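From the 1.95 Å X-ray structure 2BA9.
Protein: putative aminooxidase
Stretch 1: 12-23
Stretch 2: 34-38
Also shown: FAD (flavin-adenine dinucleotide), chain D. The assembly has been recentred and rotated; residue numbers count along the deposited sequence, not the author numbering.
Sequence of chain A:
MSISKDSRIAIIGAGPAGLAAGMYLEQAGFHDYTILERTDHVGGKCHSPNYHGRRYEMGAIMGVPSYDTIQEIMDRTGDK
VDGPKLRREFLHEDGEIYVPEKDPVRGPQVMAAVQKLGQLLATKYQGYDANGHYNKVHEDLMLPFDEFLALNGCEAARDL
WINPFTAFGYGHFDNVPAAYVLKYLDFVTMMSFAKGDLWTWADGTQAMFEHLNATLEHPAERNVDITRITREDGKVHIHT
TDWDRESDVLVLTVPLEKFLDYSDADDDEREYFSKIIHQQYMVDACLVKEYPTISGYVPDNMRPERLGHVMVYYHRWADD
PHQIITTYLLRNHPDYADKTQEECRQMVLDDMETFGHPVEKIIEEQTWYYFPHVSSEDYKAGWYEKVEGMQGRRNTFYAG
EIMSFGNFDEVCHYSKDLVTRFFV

Stretch 1 12-23: IGAGPAGLAAGM
Stretch 2, residues 34-38: TILER

Two parallel strand ends set the register: Ile12 bridges Leu36, CA to CA 4.9 Å, and Gly13 N donates to Leu36 O at 2.8 Å and 169°. Ile12 (chi1 and chi2 both m) and Leu36 (m, t) point to the same face of the sheet, where Ile12 CD1 meets Leu36 CD1 at 3.6 Å.

Past the strand, Gly13 takes phi/psi 98/126, where a CB would jam against the preceding carbonyl and strike FAD O4B. The next amide is satisfied by a side chain: Ala14 N donates to Glu37 OE1 at 2.9 Å. Glu37, chi1 t, chi2 p, chi3 43°, also accepts from the ribose, FAD O3B to Glu37 OE1 at 2.6 Å and FAD O2B to Glu37 OE2 at a very short 2.5 Å, so one carboxylate joins loop and cofactor.

Gly15 caps helix 16-23, which runs antiparallel to strand 34-36 (175°, axes 9.1 Å apart). Leu19 N donates to Gly15 O at 3.0 Å, opening the i to i-4 ladder, while Ala17 N reaches FAD O1P at 3.1 Å.

Buried Ile35 (m, t) fills the gap: its CG2 lies 3.7 Å from Ala14 CB, its CD1 4.2 Å from Leu19 CD2. Glycines make room: a CB on Gly18 would hit Gly13 O, and one on Gly22 would crowd Ile35 CD1.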

# COMPACT_ATOMS: atom_id res chain seq x y z
N ILE A 12 6.79 15.03 7.04
CA ILE A 12 7.63 13.86 7.42
C ILE A 12 7.35 12.66 6.52
O ILE A 12 6.20 12.24 6.39
CB ILE A 12 7.44 13.48 8.94
CG1 ILE A 12 7.45 14.73 9.80
CG2 ILE A 12 8.54 12.55 9.34
CD1 ILE A 12 8.81 15.49 9.91
N GLY A 13 8.42 12.12 5.94
CA GLY A 13 8.36 11.01 4.98
C GLY A 13 8.42 11.52 3.55
O GLY A 13 7.62 12.37 3.17
N ALA A 14 9.37 10.99 2.76
CA ALA A 14 9.44 11.26 1.31
C ALA A 14 9.12 10.02 0.45
O ALA A 14 9.81 9.74 -0.54
CB ALA A 14 10.78 11.82 0.93
N GLY A 15 8.07 9.31 0.84
CA GLY A 15 7.45 8.30 -0.02
C GLY A 15 6.40 9.01 -0.86
O GLY A 15 6.31 10.22 -0.82
N PRO A 16 5.61 8.25 -1.64
CA PRO A 16 4.56 8.86 -2.44
C PRO A 16 3.68 9.90 -1.72
O PRO A 16 3.39 10.94 -2.30
CB PRO A 16 3.72 7.64 -2.86
CG PRO A 16 4.78 6.53 -2.99
CD PRO A 16 5.68 6.79 -1.82
N ALA A 17 3.29 9.61 -0.48
CA ALA A 17 2.40 10.50 0.28
C ALA A 17 3.06 11.84 0.63
O ALA A 17 2.43 12.88 0.50
CB ALA A 17 1.91 9.81 1.54
N GLY A 18 4.32 11.79 1.05
CA GLY A 18 5.06 13.00 1.40
C GLY A 18 5.36 13.83 0.18
O GLY A 18 5.14 15.04 0.16
N LEU A 19 5.86 13.16 -0.86
CA LEU A 19 6.19 13.83 -2.11
C LEU A 19 4.95 14.47 -2.75
O LEU A 19 5.04 15.55 -3.31
CB LEU A 19 6.86 12.85 -3.07
CG LEU A 19 8.21 12.29 -2.62
CD1 LEU A 19 8.63 11.17 -3.55
CD2 LEU A 19 9.28 13.41 -2.55
N ALA A 20 3.81 13.79 -2.65
CA ALA A 20 2.54 14.31 -3.19
C ALA A 20 2.04 15.49 -2.38
O ALA A 20 1.47 16.44 -2.92
CB ALA A 20 1.49 13.21 -3.22
N ALA A 21 2.24 15.43 -1.06
CA ALA A 21 1.86 16.51 -0.18
C ALA A 21 2.62 17.76 -0.58
O ALA A 21 2.04 18.86 -0.70
CB ALA A 21 2.14 16.13 1.27
N GLY A 22 3.92 17.59 -0.83
CA GLY A 22 4.75 18.69 -1.31
C GLY A 22 4.28 19.24 -2.64
O GLY A 22 4.07 20.45 -2.77
N MET A 23 4.12 18.36 -3.62
CA MET A 23 3.60 18.73 -4.96
C MET A 23 2.34 19.57 -4.88
O MET A 23 2.25 20.61 -5.52
CB MET A 23 3.28 17.49 -5.78
CG MET A 23 2.54 17.76 -7.10
SD MET A 23 2.11 16.25 -7.96
CE MET A 23 0.90 16.80 -9.16
N THR A 34 9.05 21.86 3.76
CA THR A 34 10.26 21.05 3.83
C THR A 34 9.83 19.61 4.03
O THR A 34 9.00 19.33 4.90
CB THR A 34 11.17 21.48 5.01
OG1 THR A 34 11.63 22.83 4.80
CG2 THR A 34 12.40 20.57 5.14
N ILE A 35 10.37 18.71 3.21
CA ILE A 35 10.12 17.28 3.36
C ILE A 35 11.31 16.60 4.03
O ILE A 35 12.45 16.70 3.57
CB ILE A 35 9.85 16.57 2.02
CG1 ILE A 35 8.68 17.21 1.27
CG2 ILE A 35 9.54 15.09 2.27
CD1 ILE A 35 8.69 16.92 -0.25
N LEU A 36 11.04 15.88 5.12
CA LEU A 36 12.10 15.24 5.90
C LEU A 36 12.04 13.71 5.79
O LEU A 36 11.08 13.07 6.25
CB LEU A 36 12.01 15.67 7.36
CG LEU A 36 12.09 17.17 7.64
CD1 LEU A 36 11.74 17.44 9.10
CD2 LEU A 36 13.46 17.71 7.30
N GLU A 37 13.10 13.13 5.20
CA GLU A 37 13.20 11.70 4.92
C GLU A 37 14.34 11.08 5.71
O GLU A 37 15.46 11.58 5.69
CB GLU A 37 13.45 11.47 3.43
CG GLU A 37 13.81 10.06 3.04
CD GLU A 37 12.77 9.01 3.41
OE1 GLU A 37 11.56 9.22 3.22
OE2 GLU A 37 13.19 7.92 3.86
N ARG A 38 14.03 9.95 6.35
CA ARG A 38 14.96 9.24 7.23
C ARG A 38 16.10 8.58 6.45
O ARG A 38 17.25 8.65 6.85
CB ARG A 38 14.18 8.19 8.05
CG ARG A 38 14.99 7.47 9.13
CD ARG A 38 14.13 6.56 10.04
NE ARG A 38 14.98 5.53 10.68
CZ ARG A 38 14.57 4.31 11.09
NH1 ARG A 38 13.30 3.94 10.98
NH2 ARG A 38 15.46 3.46 11.62
PA FAD D . 5.87 4.64 2.28
O1A FAD D . 5.87 4.24 0.83
O2A FAD D . 6.15 3.55 3.29
O5B FAD D . 6.99 5.76 2.50
C5B FAD D . 7.12 6.31 3.79
C4B FAD D . 8.37 7.16 3.87
O4B FAD D . 8.45 7.73 5.16
C3B FAD D . 9.64 6.34 3.62
O3B FAD D . 10.41 6.94 2.61
C2B FAD D . 10.32 6.32 4.96
O2B FAD D . 11.73 6.16 4.87
C1B FAD D . 9.78 7.61 5.60
N9A FAD D . 9.89 7.55 7.07
C8A FAD D . 9.40 6.56 7.90
N7A FAD D . 9.73 6.87 9.19
C5A FAD D . 10.43 8.04 9.18
C6A FAD D . 11.03 8.81 10.20
N6A FAD D . 10.64 8.62 11.50
N1A FAD D . 11.66 10.00 9.85
C2A FAD D . 11.76 10.40 8.52
N3A FAD D . 11.16 9.63 7.53
C4A FAD D . 10.53 8.47 7.85
N1 FAD D . 0.86 0.12 -4.29
C2 FAD D . 0.04 0.20 -5.40
O2 FAD D . -0.59 1.24 -5.62
N3 FAD D . -0.09 -0.88 -6.24
C4 FAD D . 0.62 -2.04 -6.00
O4 FAD D . 0.50 -2.99 -6.78
C4X FAD D . 1.46 -2.12 -4.88
N5 FAD D . 2.17 -3.27 -4.59
C5X FAD D . 3.13 -3.31 -3.59
C6 FAD D . 3.93 -4.44 -3.41
C7 FAD D . 4.91 -4.44 -2.43
C7M FAD D . 5.77 -5.67 -2.27
C8 FAD D . 5.08 -3.33 -1.61
C8M FAD D . 6.12 -3.28 -0.53
C9 FAD D . 4.27 -2.21 -1.79
C9A FAD D . 3.28 -2.19 -2.77
N10 FAD D . 2.44 -1.08 -2.96
C10 FAD D . 1.59 -1.02 -4.04
C1' FAD D . 2.18 -0.11 -1.85
C2' FAD D . 2.88 1.22 -2.09
O2' FAD D . 4.24 1.06 -2.45
C3' FAD D . 2.75 2.03 -0.80
O3' FAD D . 1.38 2.05 -0.39
C4' FAD D . 3.29 3.44 -1.00
O4' FAD D . 4.70 3.44 -1.13
C5' FAD D . 2.83 4.29 0.18
O5' FAD D . 3.55 5.50 0.21
P FAD D . 3.70 6.32 1.60
O1P FAD D . 4.56 7.55 1.39
O2P FAD D . 2.33 6.66 2.08
O3P FAD D . 4.46 5.35 2.62